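Local structure of putative isochorismatase (Streptomyces avermitilis, 3KL2) at residues G46-V51 with G157-N162; D184-A187 with E193-N196. The protein is of unproven function but probably acts as an isochorismatase-like cysteine hydrolase on a small-molecule substrate. One frame throughout, in Å; residues are numbered along the deposited sequence.

Contact 1. Residues G46-V51 with G157-N162; sequences GAVADV and GGFLTN
V48 carries the helix side of this contact, and its two methyls divide the work. CG2 meets the ring of F159, and CG1 meets the end of L160. V48 loses more surface here than either partner, and all three residues are buried. The contact is apolar throughout, with no hydrogen bond between the two segments.

The V48 torsion explains the split. CG1 stands anti to the carbonyl carbon (chi1 -65°), while CG2 lies between the backbone N and that carbon. CB points at 157-162, and the two branches diverge toward different neighbours. V48 CG1 packs on L160 CD2 at 3.6 Å. V48 CG2 lies 3.9 Å from F159 CE1, and V48 CB follows at 4.2 Å from the same ring carbon. The methyl comes at the ring obliquely. The valine crosses both partners at about a right angle.

F159 reaches across from strand 153-159, with CB directed at the helix. L160 behaves differently. Its CB does not aim at 46-51, and the contact is made by CD2 at the far end of the side chain. The backbones stay well apart, with V48 CA and L160 CA 8.6 Å from each other.

The peptide bond joining F159 to L160 is cis. A non-proline cis peptide after this strand is a known feature of isochorismatase-like hydrolases, close to the active site. V48 packs on both residues of that bond.

Helix 35-38 completes the cluster. Its F37 touches V48 and L160 and stacks on the F159 ring. A187 of strand 178-187 also packs on F159. The contact thus sets helix 45-55 against the C-terminal end of strand 153-159 in the parallel sheet.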
ATOM      1  N   GLY A  46      -9.576  -5.858  31.609  1.00 19.64           N
ATOM      2  CA  GLY A  46      -9.385  -5.004  32.799  1.00 20.23           C
ATOM      3  C   GLY A  46      -8.979  -3.588  32.405  1.00 20.41           C
ATOM      4  O   GLY A  46      -9.470  -2.599  32.942  1.00 19.60           O
ATOM      5  N   ALA A  47      -8.106  -3.507  31.413  1.00 21.25           N
ATOM      6  CA  ALA A  47      -7.567  -2.220  30.946  1.00 22.08           C
ATOM      7  C   ALA A  47      -8.582  -1.323  30.197  1.00 21.75           C
ATOM      8  O   ALA A  47      -8.369  -0.133  30.098  1.00 22.53           O
ATOM      9  CB  ALA A  47      -6.306  -2.466  30.075  1.00 21.95           C
ATOM     10  N   VAL A  48      -9.685  -1.872  29.709  1.00 21.38           N
ATOM     11  CA  VAL A  48     -10.640  -1.084  28.915  1.00 21.21           C
ATOM     12  C   VAL A  48     -12.024  -0.994  29.545  1.00 21.57           C
ATOM     13  O   VAL A  48     -12.928  -0.340  28.997  1.00 21.15           O
ATOM     14  CB  VAL A  48     -10.809  -1.634  27.445  1.00 21.34           C
ATOM     15  CG1 VAL A  48      -9.496  -1.502  26.625  1.00 19.94           C
ATOM     16  CG2 VAL A  48     -11.366  -3.060  27.446  1.00 18.86           C
ATOM     17  N   ALA A  49     -12.165  -1.657  30.689  1.00 22.23           N
ATOM     18  CA  ALA A  49     -13.411  -1.769  31.405  1.00 22.69           C
ATOM     19  C   ALA A  49     -13.961  -0.387  31.756  1.00 23.36           C
ATOM     20  O   ALA A  49     -15.140  -0.115  31.467  1.00 23.20           O
ATOM     21  CB  ALA A  49     -13.222  -2.635  32.684  1.00 21.94           C
ATOM     22  N   ASP A  50     -13.133   0.486  32.353  1.00 23.72           N
ATOM     23  CA  ASP A  50     -13.669   1.784  32.823  1.00 24.28           C
ATOM     24  C   ASP A  50     -14.272   2.533  31.636  1.00 24.02           C
ATOM     25  O   ASP A  50     -15.407   3.028  31.714  1.00 23.68           O
ATOM     26  CB  ASP A  50     -12.640   2.666  33.578  1.00 24.39           C
ATOM     27  N   VAL A  51     -13.543   2.551  30.523  1.00 24.12           N
ATOM     28  CA  VAL A  51     -13.967   3.335  29.362  1.00 24.07           C
ATOM     29  C   VAL A  51     -15.118   2.662  28.621  1.00 23.66           C
ATOM     30  O   VAL A  51     -16.035   3.337  28.164  1.00 23.34           O
ATOM     31  CB  VAL A  51     -12.775   3.683  28.462  1.00 24.40           C
ATOM     32  CG1 VAL A  51     -13.218   4.477  27.235  1.00 24.44           C
ATOM     33  CG2 VAL A  51     -11.727   4.510  29.276  1.00 25.16           C
ATOM     34  N   GLY A 157     -15.852   1.762  14.475  1.00 19.48           N
ATOM     35  CA  GLY A 157     -16.041   1.532  15.871  1.00 19.49           C
ATOM     36  C   GLY A 157     -15.051   0.486  16.331  1.00 19.82           C
ATOM     37  O   GLY A 157     -14.482  -0.229  15.490  1.00 19.77           O
ATOM     38  N   GLY A 158     -14.853   0.420  17.667  1.00 19.39           N
ATOM     39  CA  GLY A 158     -14.133  -0.641  18.324  1.00 18.35           C
ATOM     40  C   GLY A 158     -12.978  -0.172  19.178  1.00 18.21           C
ATOM     41  O   GLY A 158     -13.040   0.869  19.841  1.00 16.54           O
ATOM     42  N   PHE A 159     -11.907  -0.956  19.136  1.00 18.18           N
ATOM     43  CA  PHE A 159     -10.794  -0.828  20.065  1.00 18.33           C
ATOM     44  C   PHE A 159      -9.495  -0.763  19.263  1.00 18.79           C
ATOM     45  O   PHE A 159      -9.440  -1.277  18.121  1.00 17.77           O
ATOM     46  CB  PHE A 159     -10.684  -2.093  20.909  1.00 18.94           C
ATOM     47  CG  PHE A 159     -11.879  -2.400  21.771  1.00 18.70           C
ATOM     48  CD1 PHE A 159     -11.889  -2.031  23.111  1.00 20.33           C
ATOM     49  CD2 PHE A 159     -12.943  -3.118  21.270  1.00 19.71           C
ATOM     50  CE1 PHE A 159     -12.932  -2.362  23.932  1.00 19.70           C
ATOM     51  CE2 PHE A 159     -13.986  -3.464  22.065  1.00 21.39           C
ATOM     52  CZ  PHE A 159     -13.996  -3.075  23.415  1.00 22.50           C
ATOM     53  N   LEU A 160      -8.457  -0.101  19.773  1.00 19.10           N
ATOM     54  CA  LEU A 160      -8.522   0.909  20.808  1.00 19.19           C
ATOM     55  C   LEU A 160      -8.638   2.275  20.181  1.00 19.99           C
ATOM     56  O   LEU A 160      -7.928   2.563  19.207  1.00 20.42           O
ATOM     57  CB  LEU A 160      -7.252   0.913  21.625  1.00 18.46           C
ATOM     58  CG  LEU A 160      -7.001  -0.348  22.439  1.00 19.13           C
ATOM     59  CD1 LEU A 160      -5.500  -0.464  22.770  1.00 18.16           C
ATOM     60  CD2 LEU A 160      -7.885  -0.353  23.663  1.00 18.47           C
ATOM     61  N   THR A 161      -9.452   3.137  20.801  1.00 20.65           N
ATOM     62  CA  THR A 161      -9.622   4.518  20.381  1.00 21.09           C
ATOM     63  C   THR A 161      -8.364   5.193  19.838  1.00 21.33           C
ATOM     64  O   THR A 161      -8.423   5.756  18.761  1.00 20.15           O
ATOM     65  CB  THR A 161     -10.029   5.373  21.537  1.00 21.43           C
ATOM     66  OG1 THR A 161     -11.227   4.854  22.104  1.00 24.41           O
ATOM     67  CG2 THR A 161     -10.230   6.818  21.072  1.00 21.83           C
ATOM     68  N   ASN A 162      -7.252   5.174  20.591  1.00 21.33           N
ATOM     69  CA  ASN A 162      -6.043   5.882  20.145  1.00 22.48           C
ATOM     70  C   ASN A 162      -5.021   4.998  19.465  1.00 22.86           C
ATOM     71  O   ASN A 162      -3.957   5.480  19.089  1.00 23.85           O
ATOM     72  CB  ASN A 162      -5.373   6.692  21.281  1.00 23.02           C
ATOM     73  CG  ASN A 162      -5.018   5.831  22.470  1.00 23.62           C
ATOM     74  OD1 ASN A 162      -5.784   4.951  22.862  1.00 26.34           O
ATOM     75  ND2 ASN A 162      -3.838   6.037  23.009  1.00 26.05           N
TER

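Contact 2. Residues D184-A187 with E193-N196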
ATOM      1  N   ASP A 184     -19.048   7.420  20.528  1.00 22.72           N
ATOM      2  CA  ASP A 184     -19.517   6.599  21.653  1.00 23.06           C
ATOM      3  C   ASP A 184     -19.574   5.089  21.349  1.00 22.84           C
ATOM      4  O   ASP A 184     -20.319   4.376  22.019  1.00 24.06           O
ATOM      5  CB  ASP A 184     -20.879   7.098  22.230  1.00 23.21           C
ATOM      6  CG  ASP A 184     -22.002   7.100  21.198  1.00 23.91           C
ATOM      7  OD1 ASP A 184     -21.701   6.772  20.042  1.00 24.93           O
ATOM      8  OD2 ASP A 184     -23.174   7.448  21.516  1.00 24.64           O
ATOM      9  N   CYS A 185     -18.806   4.597  20.372  1.00 22.18           N
ATOM     10  CA  CYS A 185     -18.659   3.133  20.138  1.00 21.25           C
ATOM     11  C   CYS A 185     -17.203   2.734  20.066  1.00 20.11           C
ATOM     12  O   CYS A 185     -16.826   1.808  19.365  1.00 21.47           O
ATOM     13  CB  CYS A 185     -19.355   2.704  18.863  1.00 21.11           C
ATOM     14  SG  CYS A 185     -21.092   2.963  18.837  1.00 23.49           S
ATOM     15  N   VAL A 186     -16.364   3.448  20.784  1.00 18.57           N
ATOM     16  CA  VAL A 186     -14.966   3.103  20.847  1.00 17.82           C
ATOM     17  C   VAL A 186     -14.496   3.160  22.292  1.00 17.86           C
ATOM     18  O   VAL A 186     -15.152   3.800  23.110  1.00 18.93           O
ATOM     19  CB  VAL A 186     -14.107   4.039  19.965  1.00 17.69           C
ATOM     20  CG1 VAL A 186     -14.510   3.890  18.481  1.00 16.70           C
ATOM     21  CG2 VAL A 186     -14.194   5.446  20.446  1.00 14.48           C
ATOM     22  N   ALA A 187     -13.378   2.503  22.598  1.00 17.32           N
ATOM     23  CA  ALA A 187     -12.818   2.496  23.940  1.00 17.69           C
ATOM     24  C   ALA A 187     -11.301   2.352  23.908  1.00 18.31           C
ATOM     25  O   ALA A 187     -10.721   1.887  22.923  1.00 17.23           O
ATOM     26  CB  ALA A 187     -13.462   1.379  24.829  1.00 17.36           C
ATOM     27  N   GLU A 193      -6.620   9.219  27.540  1.00 26.76           N
ATOM     28  CA  GLU A 193      -6.181   8.848  26.169  1.00 27.36           C
ATOM     29  C   GLU A 193      -7.364   8.851  25.198  1.00 26.17           C
ATOM     30  O   GLU A 193      -7.271   9.363  24.083  1.00 27.42           O
ATOM     31  CB  GLU A 193      -5.495   7.474  26.138  1.00 28.12           C
ATOM     32  CG  GLU A 193      -4.229   7.363  27.002  1.00 32.49           C
ATOM     33  CD  GLU A 193      -3.422   6.029  26.814  1.00 38.10           C
ATOM     34  OE1 GLU A 193      -3.787   5.168  25.958  1.00 36.47           O
ATOM     35  OE2 GLU A 193      -2.395   5.876  27.552  1.00 39.98           O
ATOM     36  N   HIS A 194      -8.480   8.293  25.635  1.00 24.58           N
ATOM     37  CA  HIS A 194      -9.710   8.249  24.845  1.00 23.04           C
ATOM     38  C   HIS A 194     -10.225   9.625  24.419  1.00 22.62           C
ATOM     39  O   HIS A 194     -10.444   9.873  23.237  1.00 22.58           O
ATOM     40  CB  HIS A 194     -10.761   7.516  25.678  1.00 22.52           C
ATOM     41  CG  HIS A 194     -12.120   7.459  25.064  1.00 21.88           C
ATOM     42  ND1 HIS A 194     -12.485   6.490  24.150  1.00 18.50           N
ATOM     43  CD2 HIS A 194     -13.222   8.225  25.271  1.00 21.01           C
ATOM     44  CE1 HIS A 194     -13.756   6.668  23.820  1.00 20.90           C
ATOM     45  NE2 HIS A 194     -14.226   7.711  24.485  1.00 21.74           N
ATOM     46  N   ASN A 195     -10.403  10.512  25.390  1.00 23.03           N
ATOM     47  CA  ASN A 195     -10.981  11.839  25.178  1.00 23.23           C
ATOM     48  C   ASN A 195     -10.096  12.722  24.302  1.00 23.07           C
ATOM     49  O   ASN A 195     -10.600  13.531  23.522  1.00 21.96           O
ATOM     50  CB  ASN A 195     -11.160  12.566  26.522  1.00 23.91           C
ATOM     51  CG  ASN A 195     -12.153  11.886  27.460  1.00 25.11           C
ATOM     52  OD1 ASN A 195     -12.974  11.089  27.059  1.00 25.62           O
ATOM     53  ND2 ASN A 195     -12.083  12.252  28.727  1.00 27.85           N
ATOM     54  N   ASN A 196      -8.780  12.598  24.485  1.00 23.28           N
ATOM     55  CA  ASN A 196      -7.833  13.413  23.757  1.00 23.78           C
ATOM     56  C   ASN A 196      -7.872  13.017  22.261  1.00 23.77           C
ATOM     57  O   ASN A 196      -8.095  13.875  21.375  1.00 23.05           O
ATOM     58  CB  ASN A 196      -6.440  13.330  24.405  1.00 24.62           C
ATOM     59  CG  ASN A 196      -6.319  14.222  25.737  1.00 27.47           C
ATOM     60  OD1 ASN A 196      -6.993  15.250  25.891  1.00 30.88           O
ATOM     61  ND2 ASN A 196      -5.443  13.814  26.654  1.00 28.49           N
TER
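H194 reaches from its helix to V186 and A187 with an imidazole ring that lies obliquely against the 184-187 segment. The contact is buried and small, and all of its helix-side surface belongs to this histidine.

CB leaves the helix toward 184-187. CG is anti to the backbone N (chi1 176°), which carries the ring out from the helix backbone. Past CG, the ND1 and CE1 atoms of the ring do the touching. ND1 sits 4.0 Å from A187 CA. It spends its polar contact on another residue, in a hydrogen bond with T161 OG1. CE1 is the atom closest to the strand, 3.3 Å from V186 O. On V186 the same carbon also meets a methyl, with H194 CE1 and V186 CG2 3.6 Å apart. CE1 therefore touches both the carbonyl oxygen and the side chain of one residue. CD2 and NE2 lie farther from the strand.

With an alanine here, T161 OG1 would probably lose its imidazole partner, and a gap would be likely to open beside V186 and A187.

Helix 45-55 adds V51 and T55 against the ring. Strand 178-187 and helix 191-205 are the first two elements of a beta-alpha-beta unit that ends in strand 207-209.

No hydrogen bond joins the two segments. The ring binds the strand by packing, while ND1 is satisfied by T161. The imidazole CE1 is a polarised carbon, and its place beside V186 O is probably mildly favourable.

Overall arrangement
Following the chain from the N terminus, helix 45-55 is the first element to take part in these contacts. Contact 1 brings 46-51 to 157-162 and closes a long loop of 105 intervening residues. Contact 2 opens only afterwards and closes a short connection of five residues between 184-187 and 193-196. The two are in series and neither nest nor cross. Their centres are about 7 Å apart. They meet where strands 153-159 and 178-187 lie side by side in the parallel sheet. T161 N and A187 O, 2.8 Å apart, probably form a backbone hydrogen bond between them. Together the contacts tie helices 45-55 and 191-205 to the C-terminal ends of these two strands.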